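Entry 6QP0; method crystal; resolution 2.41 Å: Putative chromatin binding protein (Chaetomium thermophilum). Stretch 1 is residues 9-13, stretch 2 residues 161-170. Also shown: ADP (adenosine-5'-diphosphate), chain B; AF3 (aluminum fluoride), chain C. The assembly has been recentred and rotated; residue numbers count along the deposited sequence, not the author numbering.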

ATOM      1  N   GLY A   9      -4.831   0.666  -3.242  1.00 36.91           N
ATOM      2  CA  GLY A   9      -6.210   0.245  -3.343  1.00 39.14           C
ATOM      3  C   GLY A   9      -7.115   1.232  -2.642  1.00 40.13           C
ATOM      4  O   GLY A   9      -6.669   2.221  -2.055  1.00 37.76           O
ATOM      5  N   LEU A  10      -8.405   0.941  -2.722  1.00 47.05           N
ATOM      6  CA  LEU A  10      -9.414   1.770  -2.087  1.00 48.47           C
ATOM      7  C   LEU A  10      -9.416   1.531  -0.585  1.00 46.99           C
ATOM      8  O   LEU A  10      -8.830   0.569  -0.087  1.00 49.96           O
ATOM      9  CB  LEU A  10     -10.784   1.463  -2.681  1.00 51.94           C
ATOM     10  CG  LEU A  10     -11.001   1.871  -4.138  1.00 52.87           C
ATOM     11  CD1 LEU A  10     -12.387   1.452  -4.592  1.00 53.96           C
ATOM     12  CD2 LEU A  10     -10.808   3.367  -4.311  1.00 52.09           C
ATOM     13  N   PRO A  11     -10.070   2.407   0.173  1.00 40.66           N
ATOM     14  CA  PRO A  11     -10.265   2.136   1.601  1.00 39.67           C
ATOM     15  C   PRO A  11     -11.016   0.828   1.805  1.00 41.34           C
ATOM     16  O   PRO A  11     -12.045   0.578   1.176  1.00 39.73           O
ATOM     17  CB  PRO A  11     -11.081   3.342   2.084  1.00 37.31           C
ATOM     18  CG  PRO A  11     -10.811   4.413   1.078  1.00 35.90           C
ATOM     19  CD  PRO A  11     -10.618   3.715  -0.228  1.00 37.04           C
ATOM     20  N   SER A  12     -10.488  -0.011   2.696  1.00 43.21           N
ATOM     21  CA  SER A  12     -11.115  -1.288   3.037  1.00 47.39           C
ATOM     22  C   SER A  12     -11.257  -2.181   1.805  1.00 47.48           C
ATOM     23  O   SER A  12     -12.261  -2.875   1.627  1.00 49.93           O
ATOM     24  CB  SER A  12     -12.475  -1.072   3.709  1.00 49.77           C
ATOM     25  OG  SER A  12     -12.723   0.304   3.944  1.00 49.40           O
ATOM     26  N   SER A  13     -10.234  -2.175   0.955  1.00 43.72           N
ATOM     27  CA  SER A  13     -10.224  -2.978  -0.260  1.00 42.46           C
ATOM     28  C   SER A  13      -9.413  -4.259  -0.117  1.00 44.23           C
ATOM     29  O   SER A  13      -9.346  -5.041  -1.070  1.00 46.11           O
ATOM     30  CB  SER A  13      -9.678  -2.154  -1.431  1.00 40.72           C
ATOM     31  OG  SER A  13      -8.351  -1.724  -1.180  1.00 39.95           O
ATOM     32  N   GLY A 161     -13.824  -4.615  -5.144  1.00 52.30           N
ATOM     33  CA  GLY A 161     -14.834  -3.752  -5.719  1.00 51.64           C
ATOM     34  C   GLY A 161     -15.227  -2.626  -4.786  1.00 49.79           C
ATOM     35  O   GLY A 161     -15.059  -2.732  -3.568  1.00 51.61           O
ATOM     36  N   VAL A 162     -15.745  -1.533  -5.352  1.00 50.59           N
ATOM     37  CA  VAL A 162     -16.220  -0.425  -4.532  1.00 49.71           C
ATOM     38  C   VAL A 162     -17.356  -0.878  -3.626  1.00 51.37           C
ATOM     39  O   VAL A 162     -17.499  -0.387  -2.500  1.00 52.60           O
ATOM     40  CB  VAL A 162     -16.655   0.751  -5.429  1.00 50.39           C
ATOM     41  CG1 VAL A 162     -17.126   1.926  -4.585  1.00 50.53           C
ATOM     42  CG2 VAL A 162     -15.520   1.172  -6.351  1.00 49.88           C
ATOM     43  N   GLU A 163     -18.176  -1.821  -4.095  1.00 52.49           N
ATOM     44  CA  GLU A 163     -19.318  -2.274  -3.309  1.00 54.44           C
ATOM     45  C   GLU A 163     -18.871  -3.170  -2.161  1.00 54.45           C
ATOM     46  O   GLU A 163     -19.279  -2.972  -1.012  1.00 55.38           O
ATOM     47  CB  GLU A 163     -20.314  -3.007  -4.209  1.00 56.53           C
ATOM     48  N   LYS A 164     -18.038  -4.172  -2.455  1.00 53.86           N
ATOM     49  CA  LYS A 164     -17.533  -5.036  -1.394  1.00 54.24           C
ATOM     50  C   LYS A 164     -16.664  -4.257  -0.415  1.00 53.32           C
ATOM     51  O   LYS A 164     -16.618  -4.590   0.774  1.00 53.56           O
ATOM     52  CB  LYS A 164     -16.745  -6.205  -1.987  1.00 54.21           C
ATOM     53  CG  LYS A 164     -17.603  -7.208  -2.743  1.00 56.28           C
ATOM     54  N   ALA A 165     -15.971  -3.221  -0.893  1.00 55.62           N
ATOM     55  CA  ALA A 165     -15.190  -2.380   0.006  1.00 56.61           C
ATOM     56  C   ALA A 165     -16.098  -1.524   0.879  1.00 57.07           C
ATOM     57  O   ALA A 165     -15.860  -1.386   2.085  1.00 55.31           O
ATOM     58  CB  ALA A 165     -14.232  -1.502  -0.797  1.00 57.13           C
ATOM     59  N   ARG A 166     -17.149  -0.944   0.291  1.00 57.15           N
ATOM     60  CA  ARG A 166     -18.081  -0.147   1.079  1.00 58.00           C
ATOM     61  C   ARG A 166     -18.752  -0.998   2.151  1.00 58.98           C
ATOM     62  O   ARG A 166     -18.927  -0.551   3.289  1.00 61.10           O
ATOM     63  CB  ARG A 166     -19.131   0.499   0.176  1.00 60.49           C
ATOM     64  CG  ARG A 166     -20.009   1.512   0.903  1.00 63.41           C
ATOM     65  CD  ARG A 166     -21.074   2.121  -0.003  1.00 65.66           C
ATOM     66  NE  ARG A 166     -20.534   3.130  -0.912  1.00 64.20           N
ATOM     67  CZ  ARG A 166     -20.295   2.939  -2.208  1.00 63.83           C
ATOM     68  NH1 ARG A 166     -20.546   1.769  -2.781  1.00 64.56           N
ATOM     69  NH2 ARG A 166     -19.804   3.932  -2.937  1.00 63.04           N
ATOM     70  N   GLU A 167     -19.132  -2.232   1.806  1.00 56.19           N
ATOM     71  CA  GLU A 167     -19.732  -3.121   2.793  1.00 59.01           C
ATOM     72  C   GLU A 167     -18.818  -3.302   3.997  1.00 58.61           C
ATOM     73  O   GLU A 167     -19.272  -3.248   5.145  1.00 60.83           O
ATOM     74  CB  GLU A 167     -20.051  -4.475   2.159  1.00 60.45           C
ATOM     75  N   VAL A 168     -17.521  -3.508   3.755  1.00 56.29           N
ATOM     76  CA  VAL A 168     -16.582  -3.729   4.851  1.00 57.62           C
ATOM     77  C   VAL A 168     -16.605  -2.552   5.820  1.00 56.61           C
ATOM     78  O   VAL A 168     -16.754  -2.729   7.035  1.00 58.85           O
ATOM     79  CB  VAL A 168     -15.165  -3.970   4.299  1.00 54.95           C
ATOM     80  CG1 VAL A 168     -14.143  -3.945   5.429  1.00 54.55           C
ATOM     81  CG2 VAL A 168     -15.110  -5.291   3.553  1.00 54.68           C
ATOM     82  N   ASN A 169     -16.447  -1.333   5.298  1.00 53.94           N
ATOM     83  CA  ASN A 169     -16.395  -0.163   6.167  1.00 53.86           C
ATOM     84  C   ASN A 169     -17.665  -0.027   6.999  1.00 56.98           C
ATOM     85  O   ASN A 169     -17.621   0.511   8.111  1.00 57.98           O
ATOM     86  CB  ASN A 169     -16.166   1.099   5.336  1.00 51.82           C
ATOM     87  CG  ASN A 169     -15.715   2.275   6.177  1.00 51.34           C
ATOM     88  OD1 ASN A 169     -14.540   2.386   6.529  1.00 49.97           O
ATOM     89  ND2 ASN A 169     -16.646   3.162   6.503  1.00 52.81           N
ATOM     90  N   GLU A 170     -18.798  -0.507   6.484  1.00 58.95           N
ATOM     91  CA  GLU A 170     -20.038  -0.465   7.253  1.00 62.71           C
ATOM     92  C   GLU A 170     -19.991  -1.449   8.416  1.00 65.35           C
ATOM     93  O   GLU A 170     -20.357  -1.107   9.546  1.00 67.91           O
ATOM     94  CB  GLU A 170     -21.231  -0.765   6.346  1.00 65.13           C
ATOM     95  CG  GLU A 170     -21.424   0.228   5.215  1.00 63.55           C
ATOM     96  CD  GLU A 170     -21.657   1.642   5.709  1.00 64.40           C
ATOM     97  OE1 GLU A 170     -22.234   1.808   6.804  1.00 67.58           O
ATOM     98  OE2 GLU A 170     -21.257   2.588   4.998  1.00 62.47           O
TER
HETATM   99  PB  ADP B 501      -7.667  -2.493   4.248  1.00 49.73           P
HETATM  100  O1B ADP B 501      -6.672  -2.591   5.382  1.00 53.57           O
HETATM  101  O2B ADP B 501      -8.501  -1.253   4.408  1.00 44.27           O
HETATM  102  O3B ADP B 501      -6.939  -2.429   2.927  1.00 50.31           O
HETATM  103  PA  ADP B 501      -8.361  -5.239   5.011  1.00 53.81           P
HETATM  104  O1A ADP B 501      -8.178  -5.004   6.490  1.00 53.53           O
HETATM  105  O2A ADP B 501      -7.114  -5.863   4.424  1.00 51.69           O
HETATM  106  O3A ADP B 501      -8.683  -3.801   4.264  1.00 52.03           O
HETATM  107  O5' ADP B 501      -9.671  -6.232   4.777  1.00 58.74           O
HETATM  108  C5' ADP B 501     -10.957  -5.678   4.971  1.00 62.95           C
HETATM  109  C4' ADP B 501     -11.885  -6.676   5.265  1.00 65.93           C
HETATM  110  O4' ADP B 501     -12.282  -7.407   4.005  1.00 67.97           O
HETATM  111  C3' ADP B 501     -11.250  -7.787   6.231  1.00 66.91           C
HETATM  112  O3' ADP B 501     -12.289  -8.288   7.191  1.00 67.29           O
HETATM  113  C2' ADP B 501     -10.882  -8.702   5.482  1.00 68.38           C
HETATM  114  O2' ADP B 501     -11.088 -10.007   6.152  1.00 68.14           O
HETATM  115  C1' ADP B 501     -11.811  -8.619   4.107  1.00 70.52           C
HETATM  116  N9  ADP B 501     -10.989  -8.896   2.979  1.00 72.94           N
HETATM  117  C8  ADP B 501      -9.941  -8.267   2.449  1.00 75.14           C
HETATM  118  N7  ADP B 501      -9.552  -8.979   1.386  1.00 75.21           N
HETATM  119  C5  ADP B 501     -10.370 -10.040   1.275  1.00 75.25           C
HETATM  120  C6  ADP B 501     -10.413 -11.078   0.368  1.00 74.05           C
HETATM  121  N6  ADP B 501      -9.865 -11.737  -0.812  1.00 75.64           N
HETATM  122  N1  ADP B 501     -11.333 -12.020   0.475  1.00 74.69           N
HETATM  123  C2  ADP B 501     -12.240 -11.969   1.479  1.00 77.10           C
HETATM  124  N3  ADP B 501     -12.204 -10.954   2.375  1.00 76.51           N
HETATM  125  C4  ADP B 501     -11.266  -9.993   2.265  1.00 75.76           C
HETATM  126 AL   AF3 C 502      -7.440   0.010   5.856  1.00 41.56          AL
HETATM  127  F1  AF3 C 502      -5.828  -0.555   5.952  1.00 39.17           F
HETATM  128  F2  AF3 C 502      -8.604  -0.558   6.971  1.00 41.22           F
HETATM  129  F3  AF3 C 502      -7.987   0.734   4.410  1.00 41.22           F

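No hydrogen bond joins the two stretches; the turn and the helix meet through van der Waals packing and one CA-H...O contact, in which the carbonyl O of Ser 12 lies 3.4 Å from CA of Ala 165, with an angle of 133° at the hydrogen. At this point the side chain of Ala 165 is a single methyl: its CB points toward the turn and sits 3.6 Å from Pro 11 O, and the CA atoms of Ser 13 and Ala 165 are 5.0 Å apart. Leu 10 to Ser 13 form a type II turn, closed by a weak bond from Ser 13 N to Leu 10 O (3.3 Å) and reinforced by Ser 13 OG, which donates to the same Leu 10 O at 2.6 Å. Successive helical turns present further contacts. Val 162 CG2 packs against Leu 10 CD1 at 3.6 Å, and Val 168 CG1 meets Ser 12 CB at 3.7 Å. Ser 12 OG and Asn 169 OD1 remain 3.8 Å apart without bonding; both are hydrogen-bonded elsewhere in the structure. The nucleotide site adjoins this interface: Ser 12 N donates to AF3 F3 (3.1 Å, nearly linear) and weakly to ADP O2B (2.9 Å), while Val 168 CG1 also touches ADP C4' at 3.5 Å, so Ser 12 and Val 168 contact both each other and the ligand.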